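Local coordinates for protein interpain A (Prevotella intermedia, PDB 3BB7) that probably cleaves peptide bonds as a papain-like (clan CA) cysteine peptidase of the C10 family, held here as a zymogen fragment with part of its prodomain and its catalytic domain, at residues A[75-86]-A[235-246]; A[123-131]-A[313-321]. The protein carries 1 engineered substitution. One frame throughout, in Å; residues are numbered along the deposited sequence.

Contact 1: residues A[75-86]-A[235-246]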
# COMPACT_ATOMS: atom_id res chain seq x y z
N ILE A 75 8.14 -18.22 5.89
CA ILE A 75 8.67 -18.48 4.54
C ILE A 75 9.75 -17.45 4.29
O ILE A 75 9.49 -16.22 4.39
CB ILE A 75 7.54 -18.36 3.49
CG1 ILE A 75 6.45 -19.40 3.75
CG2 ILE A 75 8.10 -18.52 2.09
CD1 ILE A 75 5.21 -19.16 2.91
N LYS A 76 10.94 -17.93 3.95
CA LYS A 76 12.12 -17.09 3.72
C LYS A 76 12.52 -17.23 2.25
O LYS A 76 12.35 -18.32 1.67
CB LYS A 76 13.26 -17.52 4.63
CG LYS A 76 12.96 -17.31 6.11
CD LYS A 76 14.19 -17.45 6.93
CE LYS A 76 13.89 -17.38 8.40
NZ LYS A 76 15.12 -17.39 9.26
N PRO A 77 13.05 -16.15 1.65
CA PRO A 77 13.44 -16.21 0.24
C PRO A 77 14.64 -17.14 0.05
O PRO A 77 15.65 -17.01 0.76
CB PRO A 77 13.84 -14.76 -0.06
CG PRO A 77 14.22 -14.16 1.28
CD PRO A 77 13.29 -14.82 2.24
N ASP A 78 14.54 -18.05 -0.92
CA ASP A 78 15.63 -18.99 -1.22
C ASP A 78 16.69 -18.25 -2.03
O ASP A 78 16.41 -17.86 -3.15
CB ASP A 78 15.05 -20.13 -2.05
CG ASP A 78 16.06 -21.22 -2.37
OD1 ASP A 78 15.61 -22.32 -2.77
OD2 ASP A 78 17.28 -21.02 -2.23
N PRO A 79 17.90 -18.04 -1.47
CA PRO A 79 18.89 -17.26 -2.21
C PRO A 79 19.44 -17.95 -3.45
O PRO A 79 20.20 -17.33 -4.19
CB PRO A 79 19.98 -16.99 -1.16
CG PRO A 79 19.85 -18.08 -0.20
CD PRO A 79 18.41 -18.47 -0.15
N SER A 80 19.08 -19.22 -3.66
CA SER A 80 19.44 -19.91 -4.90
C SER A 80 18.46 -19.59 -6.03
O SER A 80 18.74 -19.87 -7.19
CB SER A 80 19.54 -21.43 -4.69
OG SER A 80 18.25 -22.04 -4.65
N LYS A 81 17.30 -19.01 -5.67
CA LYS A 81 16.23 -18.67 -6.61
C LYS A 81 16.01 -17.16 -6.80
O LYS A 81 15.52 -16.72 -7.86
CB LYS A 81 14.89 -19.28 -6.15
CG LYS A 81 14.75 -20.82 -6.23
CD LYS A 81 13.24 -21.27 -6.07
CE LYS A 81 12.82 -21.44 -4.59
NZ LYS A 81 11.32 -21.34 -4.29
N TYR A 82 16.33 -16.37 -5.77
CA TYR A 82 16.01 -14.92 -5.73
C TYR A 82 17.15 -14.14 -5.15
O TYR A 82 18.07 -14.74 -4.56
CB TYR A 82 14.83 -14.67 -4.79
CG TYR A 82 13.69 -15.63 -4.94
CD1 TYR A 82 12.91 -15.62 -6.07
CD2 TYR A 82 13.39 -16.53 -3.93
CE1 TYR A 82 11.83 -16.52 -6.20
CE2 TYR A 82 12.34 -17.40 -4.03
CZ TYR A 82 11.57 -17.41 -5.17
OH TYR A 82 10.53 -18.31 -5.21
N ALA A 83 17.08 -12.81 -5.22
CA ALA A 83 17.98 -12.00 -4.43
C ALA A 83 17.91 -12.38 -2.97
O ALA A 83 16.84 -12.70 -2.42
CB ALA A 83 17.67 -10.51 -4.62
N ALA A 84 19.06 -12.35 -2.31
CA ALA A 84 19.07 -12.68 -0.89
C ALA A 84 18.15 -11.76 -0.08
O ALA A 84 17.52 -12.20 0.88
CB ALA A 84 20.47 -12.63 -0.33
N GLU A 85 18.11 -10.48 -0.47
CA GLU A 85 17.29 -9.46 0.18
C GLU A 85 17.16 -8.35 -0.86
O GLU A 85 17.99 -8.25 -1.78
CB GLU A 85 17.98 -8.95 1.45
CG GLU A 85 19.41 -8.48 1.19
CD GLU A 85 20.17 -8.11 2.44
OE1 GLU A 85 19.53 -7.97 3.50
OE2 GLU A 85 21.41 -7.94 2.33
N VAL A 86 16.11 -7.53 -0.74
CA VAL A 86 15.93 -6.35 -1.59
C VAL A 86 15.60 -5.19 -0.66
O VAL A 86 14.54 -5.16 -0.04
CB VAL A 86 14.80 -6.57 -2.64
CG1 VAL A 86 14.51 -5.28 -3.40
CG2 VAL A 86 15.22 -7.73 -3.59
N GLU A 235 3.21 -20.41 -0.03
CA GLU A 235 4.50 -20.54 -0.69
C GLU A 235 4.45 -19.96 -2.12
O GLU A 235 5.39 -19.29 -2.58
CB GLU A 235 4.97 -22.00 -0.69
CG GLU A 235 5.19 -22.56 0.73
CD GLU A 235 3.86 -22.81 1.55
OE1 GLU A 235 2.74 -22.98 0.98
OE2 GLU A 235 3.93 -22.85 2.81
N GLN A 236 3.36 -20.22 -2.84
CA GLN A 236 3.24 -19.70 -4.20
C GLN A 236 3.17 -18.18 -4.19
O GLN A 236 3.80 -17.51 -5.03
CB GLN A 236 1.99 -20.27 -4.85
CG GLN A 236 2.13 -21.74 -5.18
CD GLN A 236 0.80 -22.42 -5.48
OE1 GLN A 236 -0.28 -21.83 -5.33
NE2 GLN A 236 0.87 -23.69 -5.84
N TRP A 237 2.37 -17.63 -3.27
CA TRP A 237 2.21 -16.18 -3.18
C TRP A 237 3.55 -15.49 -2.80
O TRP A 237 3.94 -14.50 -3.43
CB TRP A 237 1.16 -15.90 -2.10
CG TRP A 237 0.71 -14.49 -1.99
CD1 TRP A 237 1.00 -13.61 -0.98
CD2 TRP A 237 -0.13 -13.78 -2.91
NE1 TRP A 237 0.38 -12.41 -1.19
CE2 TRP A 237 -0.33 -12.49 -2.37
CE3 TRP A 237 -0.76 -14.12 -4.11
CZ2 TRP A 237 -1.14 -11.53 -3.00
CZ3 TRP A 237 -1.55 -13.17 -4.73
CH2 TRP A 237 -1.73 -11.89 -4.17
N MET A 238 4.28 -16.05 -1.82
CA MET A 238 5.51 -15.40 -1.42
C MET A 238 6.54 -15.53 -2.53
O MET A 238 7.32 -14.62 -2.75
CB MET A 238 6.05 -15.98 -0.12
CG MET A 238 5.21 -15.65 1.09
SD MET A 238 4.71 -13.93 1.24
CE MET A 238 6.27 -13.04 1.31
N ASP A 239 6.51 -16.61 -3.31
CA ASP A 239 7.45 -16.68 -4.45
C ASP A 239 7.19 -15.59 -5.51
O ASP A 239 8.15 -15.07 -6.11
CB ASP A 239 7.43 -18.08 -5.06
CG ASP A 239 8.28 -19.08 -4.25
OD1 ASP A 239 8.21 -20.30 -4.56
OD2 ASP A 239 9.02 -18.67 -3.31
N ILE A 240 5.93 -15.22 -5.71
CA ILE A 240 5.63 -14.10 -6.60
C ILE A 240 6.23 -12.83 -6.02
O ILE A 240 6.88 -12.05 -6.74
CB ILE A 240 4.10 -13.93 -6.81
CG1 ILE A 240 3.56 -15.13 -7.58
CG2 ILE A 240 3.82 -12.63 -7.55
CD1 ILE A 240 2.05 -15.19 -7.62
N VAL A 241 6.00 -12.57 -4.73
CA VAL A 241 6.59 -11.39 -4.09
C VAL A 241 8.12 -11.36 -4.24
O VAL A 241 8.69 -10.34 -4.70
CB VAL A 241 6.18 -11.29 -2.62
CG1 VAL A 241 6.91 -10.10 -1.94
CG2 VAL A 241 4.63 -11.12 -2.50
N PHE A 242 8.79 -12.45 -3.89
CA PHE A 242 10.26 -12.46 -3.99
C PHE A 242 10.77 -12.29 -5.41
O PHE A 242 11.74 -11.57 -5.65
CB PHE A 242 10.87 -13.71 -3.37
CG PHE A 242 10.50 -13.94 -1.93
CD1 PHE A 242 10.42 -12.88 -1.01
CD2 PHE A 242 10.25 -15.24 -1.50
CE1 PHE A 242 10.09 -13.13 0.34
CE2 PHE A 242 9.93 -15.52 -0.17
CZ PHE A 242 9.85 -14.47 0.76
N SER A 243 10.11 -12.96 -6.35
CA SER A 243 10.52 -12.87 -7.74
C SER A 243 10.34 -11.44 -8.29
O SER A 243 11.24 -10.91 -9.01
CB SER A 243 9.85 -13.94 -8.60
OG SER A 243 8.46 -13.74 -8.70
N GLU A 244 9.22 -10.81 -7.96
CA GLU A 244 8.98 -9.48 -8.50
C GLU A 244 9.96 -8.48 -7.88
O GLU A 244 10.51 -7.63 -8.57
CB GLU A 244 7.54 -9.04 -8.24
CG GLU A 244 6.55 -9.76 -9.10
CD GLU A 244 6.55 -9.31 -10.52
OE1 GLU A 244 7.15 -8.27 -10.87
OE2 GLU A 244 5.90 -10.02 -11.32
N LEU A 245 10.18 -8.57 -6.58
CA LEU A 245 11.11 -7.61 -5.96
C LEU A 245 12.55 -7.83 -6.38
O LEU A 245 13.31 -6.86 -6.51
CB LEU A 245 10.92 -7.57 -4.42
CG LEU A 245 9.79 -6.61 -3.93
CD1 LEU A 245 10.08 -5.13 -4.25
CD2 LEU A 245 8.44 -6.98 -4.48
N THR A 246 12.94 -9.10 -6.58
CA THR A 246 14.27 -9.40 -7.11
C THR A 246 14.50 -8.67 -8.44
O THR A 246 15.63 -8.28 -8.78
CB THR A 246 14.39 -10.91 -7.35
OG1 THR A 246 14.51 -11.57 -6.09
CG2 THR A 246 15.60 -11.26 -8.23
O HOH W 1 11.81 -18.97 -1.44
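Tyr82 and Pro77 close on Phe242 where the irregular segment 75-86, part of the long connection between helix 49-68 and helix 116-128, lies along one side of helix 234-246 of the C10 peptidase domain. Phe242 is gripped at two levels. CB of Pro77 stands over the centre of its ring, 3.8 Å from the centroid and almost on the ring normal, while the ring's other face is turned to the carbonyl O of Met238. Its own CB lies over the face of the Tyr82 ring, 3.7 Å from that centroid. The two rings themselves meet obliquely, with planes 55° apart. The opposite face of Tyr82 is covered by CB of Lys81, the preceding residue, which leaves the phenol sandwiched between its own chain and the helix. With CG beside the backbone N (chi1 -44°), the ring is laid along the helix, its CE1 4.0 Å from CB of Ser243. Lys81, its chain bent at chi3, brings NZ round to a 3.3 Å salt bridge with OD1 of Asp239.

At the start of the contact Ile75 reaches in with both branches: CG2 rests 3.9 Å from CB of Met238, and CD1 packs on the backbone N and carboxylate end of Glu235. Tyr274, from strand 267-274, backs Phe242, Pro77 and Val86 from the sheet, and its OH is hydrogen-bonded to both Thr246 OG1 and Ala83 O. At the far end Val86 sets its two methyls against the carbonyl O of Leu245. Thr246 makes a further polar link: its OG1 gives its proton to the carbonyl O of Phe242, 2.8 Å away, and accepts the N-H of Ala83, N to OG1 3.0 Å, with an N-H...O angle of 150°.

Contact 2: residues A[123-131]-A[313-321]. Unlike the reference sequence in segment 123-131: Val124 (reference Ala).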
# COMPACT_ATOMS: atom_id res chain seq x y z
N GLN A 123 2.84 6.15 -6.02
CA GLN A 123 4.22 5.95 -5.55
C GLN A 123 4.96 4.94 -6.43
O GLN A 123 6.15 5.10 -6.70
CB GLN A 123 4.28 5.55 -4.09
CG GLN A 123 3.81 6.66 -3.15
CD GLN A 123 4.11 6.37 -1.69
OE1 GLN A 123 5.06 6.91 -1.10
NE2 GLN A 123 3.29 5.50 -1.09
N VAL A 124 4.27 3.89 -6.88
CA VAL A 124 4.92 2.96 -7.80
C VAL A 124 5.22 3.62 -9.15
O VAL A 124 6.32 3.46 -9.67
CB VAL A 124 4.08 1.68 -7.95
CG1 VAL A 124 4.70 0.73 -9.05
CG2 VAL A 124 4.03 0.95 -6.61
N LEU A 125 4.27 4.37 -9.73
CA LEU A 125 4.56 5.05 -11.01
C LEU A 125 5.71 6.04 -10.88
O LEU A 125 6.59 6.12 -11.75
CB LEU A 125 3.31 5.79 -11.50
CG LEU A 125 2.39 4.93 -12.40
CD1 LEU A 125 2.13 3.50 -11.86
CD2 LEU A 125 1.10 5.64 -12.77
N ASN A 126 5.77 6.74 -9.76
CA ASN A 126 6.85 7.69 -9.55
C ASN A 126 8.21 6.99 -9.44
O ASN A 126 9.23 7.51 -9.85
CB ASN A 126 6.62 8.53 -8.29
CG ASN A 126 7.74 9.53 -8.07
OD1 ASN A 126 7.94 10.46 -8.88
ND2 ASN A 126 8.48 9.35 -6.98
N TYR A 127 8.22 5.80 -8.83
CA TYR A 127 9.47 5.02 -8.76
C TYR A 127 10.02 4.78 -10.17
O TYR A 127 11.25 4.91 -10.42
CB TYR A 127 9.21 3.71 -8.01
CG TYR A 127 10.42 2.81 -8.07
CD1 TYR A 127 11.54 3.05 -7.26
CD2 TYR A 127 10.47 1.76 -8.98
CE1 TYR A 127 12.67 2.24 -7.33
CE2 TYR A 127 11.63 0.92 -9.07
CZ TYR A 127 12.71 1.17 -8.23
OH TYR A 127 13.86 0.42 -8.30
N PHE A 128 9.14 4.44 -11.11
CA PHE A 128 9.56 4.19 -12.50
C PHE A 128 9.69 5.41 -13.37
O PHE A 128 10.31 5.33 -14.44
CB PHE A 128 8.56 3.23 -13.16
CG PHE A 128 8.63 1.83 -12.59
CD1 PHE A 128 9.77 1.04 -12.81
CD2 PHE A 128 7.60 1.33 -11.82
CE1 PHE A 128 9.87 -0.25 -12.30
CE2 PHE A 128 7.68 0.04 -11.26
CZ PHE A 128 8.81 -0.74 -11.52
N LYS A 129 9.12 6.53 -12.93
CA LYS A 129 9.07 7.77 -13.72
C LYS A 129 8.49 7.48 -15.11
O LYS A 129 9.05 7.86 -16.15
CB LYS A 129 10.43 8.46 -13.79
CG LYS A 129 10.82 9.03 -12.45
CD LYS A 129 12.30 9.33 -12.37
CE LYS A 129 12.68 9.52 -10.90
NZ LYS A 129 11.70 8.87 -9.94
N TYR A 130 7.36 6.78 -15.10
CA TYR A 130 6.76 6.26 -16.34
C TYR A 130 5.28 6.12 -16.10
O TYR A 130 4.90 5.77 -14.99
CB TYR A 130 7.41 4.90 -16.66
CG TYR A 130 6.94 4.23 -17.93
CD1 TYR A 130 7.62 4.42 -19.13
CD2 TYR A 130 5.84 3.36 -17.92
CE1 TYR A 130 7.18 3.78 -20.29
CE2 TYR A 130 5.40 2.73 -19.06
CZ TYR A 130 6.09 2.94 -20.24
OH TYR A 130 5.62 2.30 -21.37
N PRO A 131 4.45 6.42 -17.10
CA PRO A 131 4.75 6.82 -18.47
C PRO A 131 5.10 8.30 -18.58
O PRO A 131 4.92 9.08 -17.61
CB PRO A 131 3.45 6.51 -19.20
CG PRO A 131 2.41 6.84 -18.18
CD PRO A 131 2.99 6.36 -16.87
N MET A 313 -2.99 -8.14 -5.31
CA MET A 313 -1.83 -7.37 -5.75
C MET A 313 -2.03 -7.00 -7.20
O MET A 313 -2.70 -7.70 -7.97
CB MET A 313 -0.51 -8.12 -5.51
CG MET A 313 -0.09 -9.12 -6.54
SD MET A 313 1.66 -9.67 -6.53
CE MET A 313 1.71 -10.54 -4.96
N VAL A 314 -1.40 -5.90 -7.59
CA VAL A 314 -1.29 -5.57 -9.00
C VAL A 314 0.17 -5.74 -9.33
O VAL A 314 1.03 -5.05 -8.72
CB VAL A 314 -1.77 -4.15 -9.33
CG1 VAL A 314 -1.54 -3.89 -10.80
CG2 VAL A 314 -3.24 -3.99 -8.98
N ARG A 315 0.46 -6.68 -10.23
CA ARG A 315 1.82 -6.89 -10.71
C ARG A 315 1.87 -6.50 -12.19
O ARG A 315 0.82 -6.20 -12.80
CB ARG A 315 2.26 -8.34 -10.44
CG ARG A 315 1.55 -9.38 -11.26
CD ARG A 315 2.05 -10.79 -10.90
NE ARG A 315 1.19 -11.75 -11.57
CZ ARG A 315 1.41 -13.06 -11.58
NH1 ARG A 315 2.49 -13.56 -10.97
NH2 ARG A 315 0.53 -13.87 -12.19
N GLY A 316 3.07 -6.46 -12.77
CA GLY A 316 3.21 -6.11 -14.18
C GLY A 316 3.35 -4.63 -14.44
O GLY A 316 3.21 -4.19 -15.56
N VAL A 317 3.63 -3.85 -13.39
CA VAL A 317 3.82 -2.41 -13.52
C VAL A 317 5.32 -2.13 -13.47
O VAL A 317 5.99 -2.34 -12.43
CB VAL A 317 3.07 -1.64 -12.42
CG1 VAL A 317 3.31 -0.13 -12.55
CG2 VAL A 317 1.55 -1.94 -12.49
N TYR A 318 5.85 -1.65 -14.59
CA TYR A 318 7.26 -1.33 -14.73
C TYR A 318 7.39 -0.65 -16.07
O TYR A 318 6.44 -0.62 -16.86
CB TYR A 318 8.15 -2.60 -14.67
CG TYR A 318 7.56 -3.85 -15.29
CD1 TYR A 318 7.35 -3.94 -16.67
CD2 TYR A 318 7.17 -4.93 -14.49
CE1 TYR A 318 6.78 -5.08 -17.23
CE2 TYR A 318 6.64 -6.09 -15.05
CZ TYR A 318 6.43 -6.14 -16.42
OH TYR A 318 5.86 -7.25 -16.97
N GLY A 319 8.56 -0.08 -16.33
CA GLY A 319 8.80 0.56 -17.63
C GLY A 319 8.95 -0.45 -18.75
O GLY A 319 9.11 -1.64 -18.50
N LYS A 320 8.90 -0.01 -20.01
CA LYS A 320 9.16 -0.97 -21.08
C LYS A 320 10.65 -1.01 -21.35
O LYS A 320 11.37 -0.05 -21.07
CB LYS A 320 8.35 -0.70 -22.36
CG LYS A 320 8.11 0.75 -22.74
CD LYS A 320 7.22 0.86 -23.99
CE LYS A 320 6.01 -0.09 -23.93
NZ LYS A 320 4.76 0.52 -23.35
N PRO A 321 11.14 -2.15 -21.84
CA PRO A 321 12.50 -2.20 -22.40
C PRO A 321 12.79 -1.01 -23.34
O PRO A 321 13.79 -0.30 -23.20
CB PRO A 321 12.50 -3.52 -23.17
CG PRO A 321 11.55 -4.40 -22.37
CD PRO A 321 10.47 -3.47 -21.87
OXT PRO A 321 12.02 -0.69 -24.25
O HOH W 2 4.34 0.20 -20.94
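The C-terminal tail of this construct, beyond strand 312-315, lies here against the end of helix 116-128, the helix that opens with the predicted nucleophile position, engineered to Ala116 in this structure. Phe128 and Tyr130 each present a ring face to the tail backbone. CA of Tyr318 sits over the centre of the Phe128 ring, 3.6 Å from the centroid and 10° off the normal, and CB of Tyr318 follows at 3.7 Å from CZ of Phe128. The other face of Phe128 is covered by CD2 of Tyr127, so the ring is sandwiched between its helical neighbour and the tail. One residue on, CA of Gly319 takes the same kind of place over Tyr130, 4.1 Å from the centroid, with Pro131 behind the ring.

In Tyr130 CG lies anti to the backbone N (chi1 -178°), which stretches the phenol along the tail as far as Lys320. That lysine bends at chi3 and chi4 and curls round the hydroxyl, its CG 3.2 Å from OH of Tyr130. A water accepts from NZ of Lys320 and also lies beside the phenol oxygen. Nearer the domain interior, CG1 of Val317 meets CG1 of Val124 and CD1 of Leu125, both at 3.9 Å.

The Tyr318 hydroxyl is hydrogen-bonded to Asp223, and Phe221 meets the Tyr130 ring; both partners come just ahead of strand 225-228. Leu215 of helix 208-218 packs on Leu125 and Val317, and Ile252 of strand 251-255 on Val124.

Overall arrangement
Contact 1 and contact 2 lie about 19 Å apart, centre to centre, on the helices and sheet of the peptidase part, and along the chain their segments alternate: 75-86, 123-131, 235-246, 313-321. They meet through strand 312-315, which pairs with strands 251-255 and 225-228 of the large sheet. Met313 packs on Trp237, Ile240 and Val241 of the helix of contact 1, while Val317, just past the strand, reaches the helix of contact 2. Helix 234-246 and helix 116-128 are thus joined through this strand and its tail. Contact 1 ties the irregular segment between helices 49-68 and 116-128 to helix 234-246; contact 2 fixes the construct's C-terminal end against the helix bearing the predicted nucleophile position.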